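Local coordinates for hypothetical protein (Leishmania major, PDB 3LJN) that is of unknown function but, as an ankyrin-repeat protein, probably serves as a scaffold for binding other proteins, at residues Q112-R124 and L159-K171. Sequence-based numbering, arbitrary orientation.
Sequences QMPESLLNECDER and LVQLGASPTAKDK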
ATOM      1  N   GLN A 112       9.432  11.750  16.835  1.00 62.04           N
ATOM      2  CA  GLN A 112       8.483  11.206  15.860  1.00 61.64           C
ATOM      3  C   GLN A 112       8.862   9.787  15.455  1.00 60.75           C
ATOM      4  O   GLN A 112      10.015   9.507  15.124  1.00 59.22           O
ATOM      5  CB  GLN A 112       8.408  12.073  14.602  1.00 60.10           C
ATOM      6  CG  GLN A 112       7.305  11.629  13.649  1.00 60.06           C
ATOM      7  CD  GLN A 112       7.280  12.405  12.346  1.00 58.84           C
ATOM      8  OE1 GLN A 112       8.186  13.200  12.049  1.00 57.99           O
ATOM      9  NE2 GLN A 112       6.237  12.165  11.545  1.00 59.09           N
HETATM   10  N   MSE A 113       7.865   8.907  15.447  1.00 62.11           N
HETATM   11  CA  MSE A 113       8.090   7.495  15.198  1.00 62.14           C
HETATM   12  C   MSE A 113       8.142   7.212  13.695  1.00 60.05           C
HETATM   13  O   MSE A 113       7.611   7.994  12.898  1.00 59.12           O
HETATM   14  CB  MSE A 113       6.993   6.661  15.874  1.00 65.14           C
HETATM   15  CG  MSE A 113       7.202   6.435  17.385  1.00 67.89           C
HETATM   16 SE   MSE A 113       9.049   5.859  17.905  1.00 67.16          SE
HETATM   17  CE  MSE A 113       9.671   7.521  18.810  1.00 66.69           C
ATOM     18  N   PRO A 114       8.778   6.089  13.299  1.00 59.72           N
ATOM     19  CA  PRO A 114       8.967   5.810  11.879  1.00 58.07           C
ATOM     20  C   PRO A 114       7.665   5.608  11.122  1.00 58.37           C
ATOM     21  O   PRO A 114       7.561   6.024   9.971  1.00 56.96           O
ATOM     22  CB  PRO A 114       9.782   4.509  11.874  1.00 58.74           C
ATOM     23  CG  PRO A 114      10.283   4.339  13.269  1.00 60.30           C
ATOM     24  CD  PRO A 114       9.258   4.974  14.131  1.00 61.51           C
ATOM     25  N   GLU A 115       6.685   4.970  11.755  1.00 60.56           N
ATOM     26  CA  GLU A 115       5.382   4.778  11.133  1.00 61.26           C
ATOM     27  C   GLU A 115       4.832   6.122  10.719  1.00 60.34           C
ATOM     28  O   GLU A 115       4.553   6.341   9.547  1.00 59.15           O
ATOM     29  CB  GLU A 115       4.397   4.097  12.075  1.00 64.42           C
ATOM     30  CG  GLU A 115       4.794   2.690  12.495  1.00 66.23           C
ATOM     31  CD  GLU A 115       5.145   2.591  13.971  1.00 68.47           C
ATOM     32  OE1 GLU A 115       4.507   1.758  14.658  1.00 71.85           O
ATOM     33  OE2 GLU A 115       6.033   3.353  14.436  1.00 67.18           O
ATOM     34  N   SER A 116       4.700   7.028  11.681  1.00 61.26           N
ATOM     35  CA  SER A 116       4.224   8.384  11.392  1.00 61.02           C
ATOM     36  C   SER A 116       4.983   8.999  10.201  1.00 58.59           C
ATOM     37  O   SER A 116       4.363   9.477   9.253  1.00 58.37           O
ATOM     38  CB  SER A 116       4.330   9.273  12.643  1.00 62.44           C
ATOM     39  OG  SER A 116       4.098  10.638  12.336  1.00 62.39           O
ATOM     40  N   LEU A 117       6.313   8.941  10.241  1.00 57.20           N
ATOM     41  CA  LEU A 117       7.154   9.528   9.198  1.00 55.51           C
ATOM     42  C   LEU A 117       7.060   8.798   7.868  1.00 54.71           C
ATOM     43  O   LEU A 117       6.788   9.420   6.838  1.00 54.38           O
ATOM     44  CB  LEU A 117       8.623   9.541   9.633  1.00 54.72           C
ATOM     45  CG  LEU A 117       9.600  10.297   8.731  1.00 53.65           C
ATOM     46  CD1 LEU A 117       9.277  11.777   8.765  1.00 54.23           C
ATOM     47  CD2 LEU A 117      11.036  10.050   9.168  1.00 53.21           C
ATOM     48  N   LEU A 118       7.300   7.488   7.886  1.00 54.79           N
ATOM     49  CA  LEU A 118       7.385   6.711   6.646  1.00 54.31           C
ATOM     50  C   LEU A 118       6.053   6.554   5.891  1.00 54.82           C
ATOM     51  O   LEU A 118       6.056   6.195   4.724  1.00 54.47           O
ATOM     52  CB  LEU A 118       8.003   5.331   6.903  1.00 54.86           C
ATOM     53  CG  LEU A 118       9.512   5.239   7.134  1.00 54.47           C
ATOM     54  CD1 LEU A 118       9.911   3.796   7.316  1.00 55.71           C
ATOM     55  CD2 LEU A 118      10.274   5.823   5.982  1.00 53.53           C
ATOM     56  N   ASN A 119       4.926   6.823   6.532  1.00 55.95           N
ATOM     57  CA  ASN A 119       3.631   6.647   5.873  1.00 56.76           C
ATOM     58  C   ASN A 119       2.986   7.954   5.404  1.00 56.91           C
ATOM     59  O   ASN A 119       1.804   7.970   5.065  1.00 58.01           O
ATOM     60  CB  ASN A 119       2.680   5.873   6.793  1.00 58.76           C
ATOM     61  CG  ASN A 119       3.229   4.506   7.183  1.00 59.32           C
ATOM     62  OD1 ASN A 119       3.844   3.826   6.365  1.00 58.52           O
ATOM     63  ND2 ASN A 119       3.005   4.102   8.433  1.00 61.20           N
ATOM     64  N   GLU A 120       3.770   9.033   5.371  1.00 56.17           N
ATOM     65  CA  GLU A 120       3.327  10.328   4.833  1.00 56.75           C
ATOM     66  C   GLU A 120       2.923  10.217   3.371  1.00 56.65           C
ATOM     67  O   GLU A 120       3.502   9.439   2.607  1.00 55.69           O
ATOM     68  CB  GLU A 120       4.439  11.376   4.926  1.00 56.24           C
ATOM     69  CG  GLU A 120       4.621  12.009   6.306  1.00 56.95           C
ATOM     70  CD  GLU A 120       3.790  13.277   6.529  1.00 58.91           C
ATOM     71  OE1 GLU A 120       3.753  13.756   7.691  1.00 60.02           O
ATOM     72  OE2 GLU A 120       3.188  13.803   5.556  1.00 59.70           O
ATOM     73  N   CYS A 121       1.952  11.032   2.979  1.00 58.01           N
ATOM     74  CA  CYS A 121       1.476  11.053   1.606  1.00 58.34           C
ATOM     75  C   CYS A 121       1.931  12.323   0.875  1.00 58.99           C
ATOM     76  O   CYS A 121       1.865  13.423   1.423  1.00 60.17           O
ATOM     77  CB  CYS A 121      -0.042  10.955   1.604  1.00 59.97           C
ATOM     78  SG  CYS A 121      -0.653   9.909   0.315  1.00 59.84           S
ATOM     79  N   ASP A 122       2.399  12.172  -0.360  1.00 58.71           N
ATOM     80  CA  ASP A 122       2.748  13.340  -1.170  1.00 60.07           C
ATOM     81  C   ASP A 122       1.471  13.961  -1.719  1.00 62.17           C
ATOM     82  O   ASP A 122       0.374  13.455  -1.474  1.00 62.39           O
ATOM     83  CB  ASP A 122       3.780  13.007  -2.274  1.00 59.71           C
ATOM     84  CG  ASP A 122       3.219  12.154  -3.406  1.00 59.87           C
ATOM     85  OD1 ASP A 122       2.006  12.218  -3.672  1.00 60.81           O
ATOM     86  OD2 ASP A 122       4.017  11.430  -4.058  1.00 59.37           O
ATOM     87  N   GLU A 123       1.604  15.081  -2.414  1.00 64.14           N
ATOM     88  CA  GLU A 123       0.452  15.751  -2.991  1.00 66.67           C
ATOM     89  C   GLU A 123       0.801  16.037  -4.451  1.00 68.07           C
ATOM     90  O   GLU A 123       0.793  17.169  -4.900  1.00 70.77           O
ATOM     91  CB  GLU A 123       0.092  17.011  -2.181  1.00 68.89           C
ATOM     92  CG  GLU A 123       0.323  16.865  -0.652  1.00 67.60           C
ATOM     93  CD  GLU A 123      -0.718  17.577   0.236  1.00 70.00           C
ATOM     94  OE1 GLU A 123      -1.184  18.689  -0.118  1.00 73.11           O
ATOM     95  OE2 GLU A 123      -1.053  17.014   1.311  1.00 69.23           O
ATOM     96  N   ARG A 124       1.103  14.965  -5.180  1.00 66.61           N
ATOM     97  CA  ARG A 124       1.658  15.038  -6.527  1.00 67.90           C
ATOM     98  C   ARG A 124       0.762  14.307  -7.537  1.00 68.36           C
ATOM     99  O   ARG A 124       0.734  13.079  -7.556  1.00 66.45           O
ATOM    100  CB  ARG A 124       3.058  14.418  -6.515  1.00 66.25           C
ATOM    101  CG  ARG A 124       3.867  14.634  -7.771  1.00 68.21           C
ATOM    102  CD  ARG A 124       5.164  13.825  -7.760  1.00 66.83           C
ATOM    103  NE  ARG A 124       6.218  14.471  -8.555  1.00 69.34           N
ATOM    104  CZ  ARG A 124       7.453  13.992  -8.738  1.00 69.30           C
ATOM    105  NH1 ARG A 124       7.821  12.830  -8.198  1.00 66.80           N
ATOM    106  NH2 ARG A 124       8.326  14.679  -9.472  1.00 72.28           N
ATOM    107  N   LEU A 159      12.152  -0.464   3.609  1.00 50.82           N
ATOM    108  CA  LEU A 159      11.064   0.390   4.068  1.00 49.31           C
ATOM    109  C   LEU A 159      10.156  -0.396   4.987  1.00 48.16           C
ATOM    110  O   LEU A 159       9.704   0.133   5.991  1.00 48.42           O
ATOM    111  CB  LEU A 159      10.252   0.977   2.915  1.00 47.65           C
ATOM    112  CG  LEU A 159      10.816   2.197   2.191  1.00 48.99           C
ATOM    113  CD1 LEU A 159       9.931   2.563   1.013  1.00 47.54           C
ATOM    114  CD2 LEU A 159      10.966   3.385   3.111  1.00 50.45           C
ATOM    115  N   VAL A 160       9.910  -1.662   4.657  1.00 47.39           N
ATOM    116  CA  VAL A 160       8.919  -2.460   5.378  1.00 46.57           C
ATOM    117  C   VAL A 160       9.459  -2.924   6.736  1.00 48.47           C
ATOM    118  O   VAL A 160       8.700  -2.992   7.704  1.00 48.51           O
ATOM    119  CB  VAL A 160       8.401  -3.643   4.523  1.00 45.58           C
ATOM    120  CG1 VAL A 160       7.381  -4.455   5.290  1.00 45.35           C
ATOM    121  CG2 VAL A 160       7.777  -3.132   3.259  1.00 44.11           C
ATOM    122  N   GLN A 161      10.759  -3.220   6.802  1.00 50.50           N
ATOM    123  CA  GLN A 161      11.461  -3.482   8.084  1.00 53.05           C
ATOM    124  C   GLN A 161      11.463  -2.276   9.011  1.00 54.02           C
ATOM    125  O   GLN A 161      11.380  -2.431  10.226  1.00 55.52           O
ATOM    126  CB  GLN A 161      12.916  -3.899   7.851  1.00 55.67           C
ATOM    127  CG  GLN A 161      13.080  -5.373   7.505  1.00 56.21           C
ATOM    128  CD  GLN A 161      14.400  -5.695   6.817  1.00 58.68           C
ATOM    129  OE1 GLN A 161      15.049  -4.822   6.250  1.00 59.38           O
ATOM    130  NE2 GLN A 161      14.788  -6.962   6.852  1.00 60.45           N
ATOM    131  N   LEU A 162      11.564  -1.081   8.431  1.00 53.58           N
ATOM    132  CA  LEU A 162      11.638   0.159   9.202  1.00 55.00           C
ATOM    133  C   LEU A 162      10.308   0.541   9.850  1.00 53.81           C
ATOM    134  O   LEU A 162      10.278   1.268  10.843  1.00 55.58           O
ATOM    135  CB  LEU A 162      12.144   1.311   8.317  1.00 55.38           C
ATOM    136  CG  LEU A 162      13.645   1.307   7.976  1.00 58.14           C
ATOM    137  CD1 LEU A 162      14.003   2.421   7.000  1.00 58.67           C
ATOM    138  CD2 LEU A 162      14.504   1.406   9.229  1.00 61.72           C
ATOM    139  N   GLY A 163       9.209   0.050   9.295  1.00 51.33           N
ATOM    140  CA  GLY A 163       7.882   0.408   9.787  1.00 50.62           C
ATOM    141  C   GLY A 163       6.936   1.022   8.764  1.00 48.65           C
ATOM    142  O   GLY A 163       5.856   1.476   9.139  1.00 48.63           O
ATOM    143  N   ALA A 164       7.333   1.045   7.487  1.00 47.48           N
ATOM    144  CA  ALA A 164       6.447   1.458   6.393  1.00 45.85           C
ATOM    145  C   ALA A 164       5.368   0.412   6.204  1.00 44.58           C
ATOM    146  O   ALA A 164       5.679  -0.761   6.056  1.00 44.31           O
ATOM    147  CB  ALA A 164       7.234   1.628   5.107  1.00 45.49           C
ATOM    148  N   SER A 165       4.110   0.833   6.211  1.00 44.31           N
ATOM    149  CA  SER A 165       2.983  -0.102   6.273  1.00 43.97           C
ATOM    150  C   SER A 165       2.507  -0.575   4.892  1.00 42.75           C
ATOM    151  O   SER A 165       2.162   0.237   4.040  1.00 42.39           O
ATOM    152  CB  SER A 165       1.810   0.543   7.012  1.00 45.11           C
ATOM    153  OG  SER A 165       0.687  -0.326   7.017  1.00 45.36           O
ATOM    154  N   PRO A 166       2.471  -1.893   4.666  1.00 42.51           N
ATOM    155  CA  PRO A 166       1.962  -2.345   3.372  1.00 41.86           C
ATOM    156  C   PRO A 166       0.482  -2.065   3.139  1.00 42.31           C
ATOM    157  O   PRO A 166      -0.031  -2.399   2.075  1.00 42.22           O
ATOM    158  CB  PRO A 166       2.216  -3.856   3.404  1.00 42.18           C
ATOM    159  CG  PRO A 166       3.389  -4.001   4.275  1.00 42.64           C
ATOM    160  CD  PRO A 166       3.207  -2.960   5.361  1.00 43.12           C
ATOM    161  N   THR A 167      -0.191  -1.474   4.127  1.00 43.30           N
ATOM    162  CA  THR A 167      -1.588  -1.078   3.985  1.00 44.42           C
ATOM    163  C   THR A 167      -1.775   0.422   4.185  1.00 44.99           C
ATOM    164  O   THR A 167      -2.857   0.863   4.560  1.00 46.66           O
ATOM    165  CB  THR A 167      -2.474  -1.801   4.997  1.00 46.17           C
ATOM    166  OG1 THR A 167      -2.111  -1.393   6.321  1.00 46.91           O
ATOM    167  CG2 THR A 167      -2.328  -3.300   4.872  1.00 46.17           C
ATOM    168  N   ALA A 168      -0.724   1.210   3.959  1.00 44.13           N
ATOM    169  CA  ALA A 168      -0.833   2.672   4.004  1.00 45.01           C
ATOM    170  C   ALA A 168      -1.820   3.146   2.933  1.00 45.60           C
ATOM    171  O   ALA A 168      -1.866   2.577   1.859  1.00 44.80           O
ATOM    172  CB  ALA A 168       0.521   3.302   3.784  1.00 44.38           C
ATOM    173  N   LYS A 169      -2.613   4.171   3.222  1.00 47.43           N
ATOM    174  CA  LYS A 169      -3.600   4.657   2.262  1.00 48.64           C
ATOM    175  C   LYS A 169      -3.077   5.835   1.476  1.00 48.81           C
ATOM    176  O   LYS A 169      -2.605   6.796   2.064  1.00 49.59           O
ATOM    177  CB  LYS A 169      -4.882   5.094   2.970  1.00 51.38           C
ATOM    178  CG  LYS A 169      -5.884   3.966   3.205  1.00 52.32           C
ATOM    179  CD  LYS A 169      -7.254   4.524   3.566  1.00 55.82           C
ATOM    180  CE  LYS A 169      -8.245   3.400   3.837  1.00 57.43           C
ATOM    181  NZ  LYS A 169      -9.634   3.881   4.124  1.00 61.57           N
ATOM    182  N   ASP A 170      -3.180   5.768   0.152  1.00 48.55           N
ATOM    183  CA  ASP A 170      -3.005   6.950  -0.689  1.00 49.64           C
ATOM    184  C   ASP A 170      -4.280   7.812  -0.634  1.00 52.51           C
ATOM    185  O   ASP A 170      -5.184   7.519   0.147  1.00 53.64           O
ATOM    186  CB  ASP A 170      -2.585   6.556  -2.129  1.00 48.79           C
ATOM    187  CG  ASP A 170      -3.738   6.031  -3.008  1.00 49.84           C
ATOM    188  OD1 ASP A 170      -4.862   5.781  -2.518  1.00 51.12           O
ATOM    189  OD2 ASP A 170      -3.496   5.878  -4.231  1.00 49.84           O
ATOM    190  N   LYS A 171      -4.353   8.871  -1.438  1.00 54.17           N
ATOM    191  CA  LYS A 171      -5.534   9.763  -1.440  1.00 57.50           C
ATOM    192  C   LYS A 171      -6.728   9.254  -2.278  1.00 59.00           C
ATOM    193  O   LYS A 171      -7.718   9.973  -2.437  1.00 62.28           O
ATOM    194  CB  LYS A 171      -5.132  11.190  -1.859  1.00 59.39           C
ATOM    195  CG  LYS A 171      -4.448  11.956  -0.726  1.00 59.79           C
ATOM    196  CD  LYS A 171      -4.212  13.426  -1.043  1.00 62.57           C
ATOM    197  CE  LYS A 171      -3.620  14.140   0.186  1.00 63.53           C
ATOM    198  NZ  LYS A 171      -3.198  15.547  -0.102  1.00 66.44           N
TER
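Pro114, at the start of the short helix 114-118, brings CB to 3.4 Å from the carbonyl O of Leu162, with CG a little farther off. One residue on, Glu115 lays its CG beside the O of Gly163, and the CA atoms of Glu115 and Gly163 lie 5.2 Å apart. Gly163 is the first residue past helix 153-162 to leave helical backbone angles, with a positive phi. Leu118 carries the apolar part with both methyl branches: CD1 sits 3.5 Å from Leu162 CB and reaches Ala164 CB as well, while CD2 meets Leu159 CD2 at 3.8 Å. The Leu118 side chain runs nearly perpendicular to that of Leu162, and Ile88 of helix 87-93 also touches Leu118. Beyond the helix, Asn119 turns its CG back beside its own backbone N (chi1 -58°), which directs OD1 to the amide of Ser165. This hydrogen bond, Ser165 N to Asn119 OD1, measures 3.0 Å and is almost straight (169° at the hydrogen). Its donor is tilted 21° from the carbonyl plane. Both segments belong to the ankyrin-repeat array, in which helix pairs are joined by loops; here the loop after helix 114-118 runs beside the one after helix 153-162, and the latter makes a type I turn from Ser165 to Ala168, with the Ser165 OG closing an ST turn onto Thr167 N. Farther along, Cys121 places SG 3.9 Å from Asp170 CA, a backbone contact. Asp122 OD2 is hydrogen-bonded to Trp144 NE1, on helix 141-147, and its OD1 forms an Asx turn with Arg124 N. At the exposed end, the extended chain of Lys171 brings NZ within 3.0 Å of Glu123 OE2, a salt bridge whose hydrogen bond is weak.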